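Local coordinates for DUF1436 domain-containing protein (Neisseria meningitidis, PDB 2GKP), which is of unknown function but is probably an immunity protein that protects its own cell from a contact-dependent growth inhibition toxin, at residues F68-S72 and P73-D77; H43-P46 and L47-N51. All coordinates share one frame; numbering follows the deposited sequence.

Contact 1: residues F68-S72 and P73-D77; sequences FVYDS and PEDQD
Hydrogen bonds between D71, S72, D75 and Q76 fasten the start of a helix to the turn that leads into it. V69 to S72 form a type II beta turn closed by the bond from S72 N to V69 O. S72 is the N-cap of the helix beginning at P73: S72 OG accepts from D75 N at 3.2 Å and in turn donates to V69 O at 2.9 Å, in the carbonyl plane on a lone pair, so one hydroxyl ties turn to helix. The carboxylate of D75 reaches back to the same turn. D75 CG stands anti to its own backbone N (chi1 -170°), and D75 OD2 accepts from D71 N at 2.9 Å in a nearly straight bond that arrives from above the carboxylate plane. A water donates to D75 OD2 and to D71 OD1, bridging two acidic side chains of like charge. One residue further, the extended chain of Q76 brings NE2 to 2.9 Å from D71 O, above that carbonyl's plane, while Q76 N bonds S72 O at 3.0 Å.

The nonpolar part belongs to F68. F68 CD1 lies 3.6 Å from E74 CB and F68 CB 3.8 Å from D75 CB, with E74 O over one face of the ring.

The loop follows helix 51-63 and leads into helix 73-79. F68 is backbone-bonded to G30 of strand 23-30 and its ring meets F78, while D77 makes salt bridges to K83 and R87 of helix 81-99.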
loop_
_atom_site.group_PDB
_atom_site.type_symbol
_atom_site.label_atom_id
_atom_site.label_comp_id
_atom_site.label_asym_id
_atom_site.label_seq_id
_atom_site.Cartn_x
_atom_site.Cartn_y
_atom_site.Cartn_z
ATOM N N PHE A 68 -0.650 -12.532 -10.931
ATOM C CA PHE A 68 -0.273 -13.933 -11.238
ATOM C C PHE A 68 -1.311 -14.612 -12.103
ATOM O O PHE A 68 -2.440 -14.168 -12.166
ATOM C CB PHE A 68 -0.042 -14.737 -9.956
ATOM C CG PHE A 68 0.835 -14.036 -8.975
ATOM C CD1 PHE A 68 2.117 -13.659 -9.352
ATOM C CD2 PHE A 68 0.382 -13.731 -7.703
ATOM C CE1 PHE A 68 2.936 -12.985 -8.470
ATOM C CE2 PHE A 68 1.188 -13.041 -6.824
ATOM C CZ PHE A 68 2.461 -12.667 -7.207
ATOM N N VAL A 69 -0.899 -15.692 -12.779
ATOM C CA VAL A 69 -1.816 -16.669 -13.349
ATOM C C VAL A 69 -2.180 -17.596 -12.189
ATOM O O VAL A 69 -1.314 -18.070 -11.461
ATOM C CB VAL A 69 -1.113 -17.429 -14.499
ATOM C CG1 VAL A 69 -1.924 -18.692 -14.894
ATOM C CG2 VAL A 69 -0.923 -16.479 -15.673
ATOM N N TYR A 70 -3.473 -17.820 -11.980
ATOM C CA TYR A 70 -3.933 -18.652 -10.876
ATOM C C TYR A 70 -3.250 -20.035 -10.884
ATOM O O TYR A 70 -3.147 -20.685 -11.932
ATOM C CB TYR A 70 -5.453 -18.846 -10.970
ATOM C CG TYR A 70 -5.988 -19.697 -9.837
ATOM C CD1 TYR A 70 -6.116 -19.166 -8.551
ATOM C CD2 TYR A 70 -6.386 -21.024 -10.058
ATOM C CE1 TYR A 70 -6.622 -19.919 -7.500
ATOM C CE2 TYR A 70 -6.867 -21.774 -9.015
ATOM C CZ TYR A 70 -7.009 -21.221 -7.750
ATOM O OH TYR A 70 -7.485 -21.992 -6.708
ATOM N N ASP A 71 -2.729 -20.440 -9.728
ATOM C CA ASP A 71 -2.012 -21.726 -9.616
ATOM C C ASP A 71 -0.675 -21.822 -10.308
ATOM O O ASP A 71 -0.124 -22.942 -10.440
ATOM C CB ASP A 71 -2.899 -22.823 -10.151
ATOM C CG ASP A 71 -3.475 -23.641 -9.088
ATOM O OD1 ASP A 71 -3.360 -23.271 -7.903
ATOM O OD2 ASP A 71 -4.058 -24.678 -9.459
ATOM N N SER A 72 -0.161 -20.707 -10.826
ATOM C CA SER A 72 1.222 -20.691 -11.299
ATOM C C SER A 72 2.122 -20.857 -10.067
ATOM O O SER A 72 1.666 -20.686 -8.933
ATOM C CB SER A 72 1.533 -19.408 -12.052
ATOM O OG SER A 72 1.513 -18.335 -11.123
ATOM N N PRO A 73 3.389 -21.255 -10.265
ATOM C CA PRO A 73 4.259 -21.359 -9.105
ATOM C C PRO A 73 4.300 -20.063 -8.291
ATOM O O PRO A 73 4.306 -20.127 -7.073
ATOM C CB PRO A 73 5.642 -21.708 -9.692
ATOM C CG PRO A 73 5.498 -21.676 -11.169
ATOM C CD PRO A 73 4.044 -21.705 -11.510
ATOM N N GLU A 74 4.320 -18.924 -8.969
ATOM C CA GLU A 74 4.254 -17.612 -8.298
ATOM C C GLU A 74 2.973 -17.409 -7.462
ATOM O O GLU A 74 3.031 -16.910 -6.324
ATOM C CB GLU A 74 4.413 -16.459 -9.325
ATOM C CG GLU A 74 5.773 -16.344 -10.039
ATOM C CD GLU A 74 5.870 -17.253 -11.270
ATOM O OE1 GLU A 74 4.985 -18.119 -11.458
ATOM O OE2 GLU A 74 6.849 -17.111 -12.045
ATOM N N ASP A 75 1.817 -17.785 -7.999
ATOM C CA ASP A 75 0.552 -17.686 -7.249
ATOM C C ASP A 75 0.536 -18.567 -5.991
ATOM O O ASP A 75 0.146 -18.159 -4.901
ATOM C CB ASP A 75 -0.612 -18.064 -8.189
ATOM C CG ASP A 75 -1.980 -17.770 -7.588
ATOM O OD1 ASP A 75 -2.277 -16.577 -7.364
ATOM O OD2 ASP A 75 -2.769 -18.716 -7.354
ATOM N N GLN A 76 0.915 -19.839 -6.157
ATOM C CA GLN A 76 0.903 -20.737 -5.008
ATOM C C GLN A 76 1.823 -20.232 -3.885
ATOM O O GLN A 76 1.452 -20.239 -2.693
ATOM C CB GLN A 76 1.315 -22.150 -5.432
ATOM C CG GLN A 76 0.317 -22.815 -6.375
ATOM C CD GLN A 76 0.887 -24.126 -6.867
ATOM O OE1 GLN A 76 1.538 -24.834 -6.104
ATOM N NE2 GLN A 76 0.687 -24.437 -8.147
ATOM N N ASP A 77 3.021 -19.792 -4.276
ATOM C CA ASP A 77 3.991 -19.251 -3.316
ATOM C C ASP A 77 3.457 -18.023 -2.589
ATOM O O ASP A 77 3.577 -17.926 -1.339
ATOM C CB ASP A 77 5.322 -18.933 -4.017
ATOM C CG ASP A 77 6.398 -18.491 -3.044
ATOM O OD1 ASP A 77 7.196 -19.332 -2.580
ATOM O OD2 ASP A 77 6.435 -17.304 -2.750
HETATM O O HOH W 1 -2.663 -21.051 -5.935
#

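Contact 2: residues H43-P46 and L47-N51; sequences HILP and LDTDN
A type I beta turn from P46 to T49 takes the chain out of strand 34-45 toward helix 51-63, and the contact joins the first and last residues of that turn through side-chain and backbone bonds. T49 supplies both donors and P46 O is the common acceptor. T49 OG1 gives its hydrogen to P46 O at 2.6 Å, a short bond tilted 23° from the carbonyl plane. T49 N adds the turn's own bond to P46 O at 3.2 Å, with its donor well above the plane on the same face of the carbonyl. Because OG1 stands anti to the carbonyl carbon of T49 (chi1 -64°), beside the backbone N, hydroxyl and amide point to one oxygen together.

Carbon atoms of P46 and L45 also lie against the hydroxyl oxygen. P46 CG approaches T49 OG1 to 3.3 Å, the pyrrolidine ring and the threonine side chain crossing at about a right angle, and L45 CB comes to 3.4 Å from T49 OG1. The T49 methyl lies near the same leucine, T49 CG2 4.1 Å from L45 CD1. L45 also packs on L23 and T57, and T49 O accepts from K160 of helix 152-164.

In the conformer given, the bond from T49 OG1 to P46 O holds the hydroxyl toward the turn and gives it an acceptor, though the residue also adopts a second conformer. The turn thus gains a side-chain bond in addition to its backbone closure.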
loop_
_atom_site.group_PDB
_atom_site.type_symbol
_atom_site.label_atom_id
_atom_site.label_comp_id
_atom_site.label_asym_id
_atom_site.label_seq_id
_atom_site.Cartn_x
_atom_site.Cartn_y
_atom_site.Cartn_z
ATOM N N HIS A 43 8.889 1.480 0.820
ATOM C CA HIS A 43 9.537 2.763 0.630
ATOM C C HIS A 43 9.135 3.691 1.760
ATOM O O HIS A 43 7.953 4.012 1.881
ATOM C CB HIS A 43 9.076 3.341 -0.703
ATOM C CG HIS A 43 9.999 4.351 -1.284
ATOM N ND1 HIS A 43 10.352 5.515 -0.639
ATOM C CD2 HIS A 43 10.605 4.392 -2.495
ATOM C CE1 HIS A 43 11.154 6.220 -1.417
ATOM N NE2 HIS A 43 11.330 5.554 -2.545
ATOM N N ILE A 44 10.100 4.083 2.594
ATOM C CA ILE A 44 9.818 4.911 3.750
ATOM C C ILE A 44 10.045 6.372 3.429
ATOM O O ILE A 44 11.031 6.695 2.789
ATOM C CB ILE A 44 10.725 4.488 4.946
ATOM C CG1 ILE A 44 10.347 3.052 5.350
ATOM C CG2 ILE A 44 10.643 5.520 6.116
ATOM C CD1 ILE A 44 11.255 2.431 6.396
ATOM N N LEU A 45 9.118 7.229 3.854
ATOM C CA LEU A 45 9.202 8.658 3.564
ATOM C C LEU A 45 8.863 9.474 4.799
ATOM O O LEU A 45 8.164 8.998 5.674
ATOM C CB LEU A 45 8.169 9.076 2.494
ATOM C CG LEU A 45 8.384 8.540 1.075
ATOM C CD1 LEU A 45 7.191 8.894 0.224
ATOM C CD2 LEU A 45 9.642 9.165 0.459
ATOM N N PRO A 46 9.385 10.716 4.888
ATOM C CA PRO A 46 8.957 11.617 5.968
ATOM C C PRO A 46 7.507 12.042 5.825
ATOM O O PRO A 46 6.943 12.027 4.725
ATOM C CB PRO A 46 9.897 12.821 5.847
ATOM C CG PRO A 46 10.269 12.794 4.347
ATOM C CD PRO A 46 10.374 11.317 3.976
ATOM N N LEU A 47 6.908 12.439 6.935
ATOM C CA LEU A 47 5.449 12.694 6.928
ATOM C C LEU A 47 5.017 13.872 6.080
ATOM O O LEU A 47 3.893 13.893 5.597
ATOM C CB LEU A 47 4.954 12.897 8.346
ATOM C CG LEU A 47 5.105 11.750 9.321
ATOM C CD1 LEU A 47 4.514 12.124 10.675
ATOM C CD2 LEU A 47 4.425 10.534 8.786
ATOM N N ASP A 48 5.883 14.844 5.921
ATOM C CA ASP A 48 5.553 16.032 5.114
ATOM C C ASP A 48 6.234 16.023 3.767
ATOM O O ASP A 48 6.489 17.090 3.182
ATOM C CB ASP A 48 5.816 17.330 5.896
ATOM C CG ASP A 48 7.256 17.494 6.280
ATOM O OD1 ASP A 48 8.046 16.551 6.148
ATOM O OD2 ASP A 48 7.619 18.596 6.740
ATOM N N THR A 49 6.467 14.822 3.247
ATOM C CA THR A 49 6.958 14.657 1.887
ATOM C C THR A 49 6.093 15.463 0.948
ATOM O O THR A 49 4.883 15.502 1.117
ATOM C CB THR A 49 6.861 13.196 1.488
ATOM O OG1 THR A 49 7.722 12.455 2.317
ATOM C CG2 THR A 49 7.351 12.996 0.065
ATOM N N ASP A 50 6.719 16.082 -0.050
ATOM C CA ASP A 50 5.939 16.865 -0.966
ATOM C C ASP A 50 5.019 15.993 -1.810
ATOM O O ASP A 50 5.275 14.793 -1.997
ATOM C CB ASP A 50 6.847 17.722 -1.837
ATOM C CG ASP A 50 7.561 16.931 -2.849
ATOM O OD1 ASP A 50 8.654 16.397 -2.566
ATOM O OD2 ASP A 50 7.020 16.882 -3.974
ATOM N N ASN A 51 3.929 16.584 -2.267
ATOM C CA ASN A 51 2.941 15.822 -3.041
ATOM C C ASN A 51 3.545 15.161 -4.291
ATOM O O ASN A 51 3.210 14.024 -4.604
ATOM C CB ASN A 51 1.776 16.709 -3.399
ATOM C CG ASN A 51 0.905 17.015 -2.192
ATOM O OD1 ASN A 51 1.062 16.382 -1.160
ATOM N ND2 ASN A 51 -0.008 17.957 -2.319
#

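How the contacts relate
Contact 2 comes first in the chain and contact 1 second: 43-51 runs from strand 34-45 to the start of helix 51-63, whereas 68-77 follows the end of helix 51-63 and runs into helix 73-79. They lie on opposite sides of the chain's centre, their own centres about 33 Å apart and their nearest atoms about 17 Å apart, so neither touches the other. In both, a tight turn precedes a helix, but S72 caps its helix from the last position of its turn, whereas D50, the N-cap within contact 2, follows the turn. The side chain of L45 is about 13 Å from a bound sodium ion, too far to coordinate it.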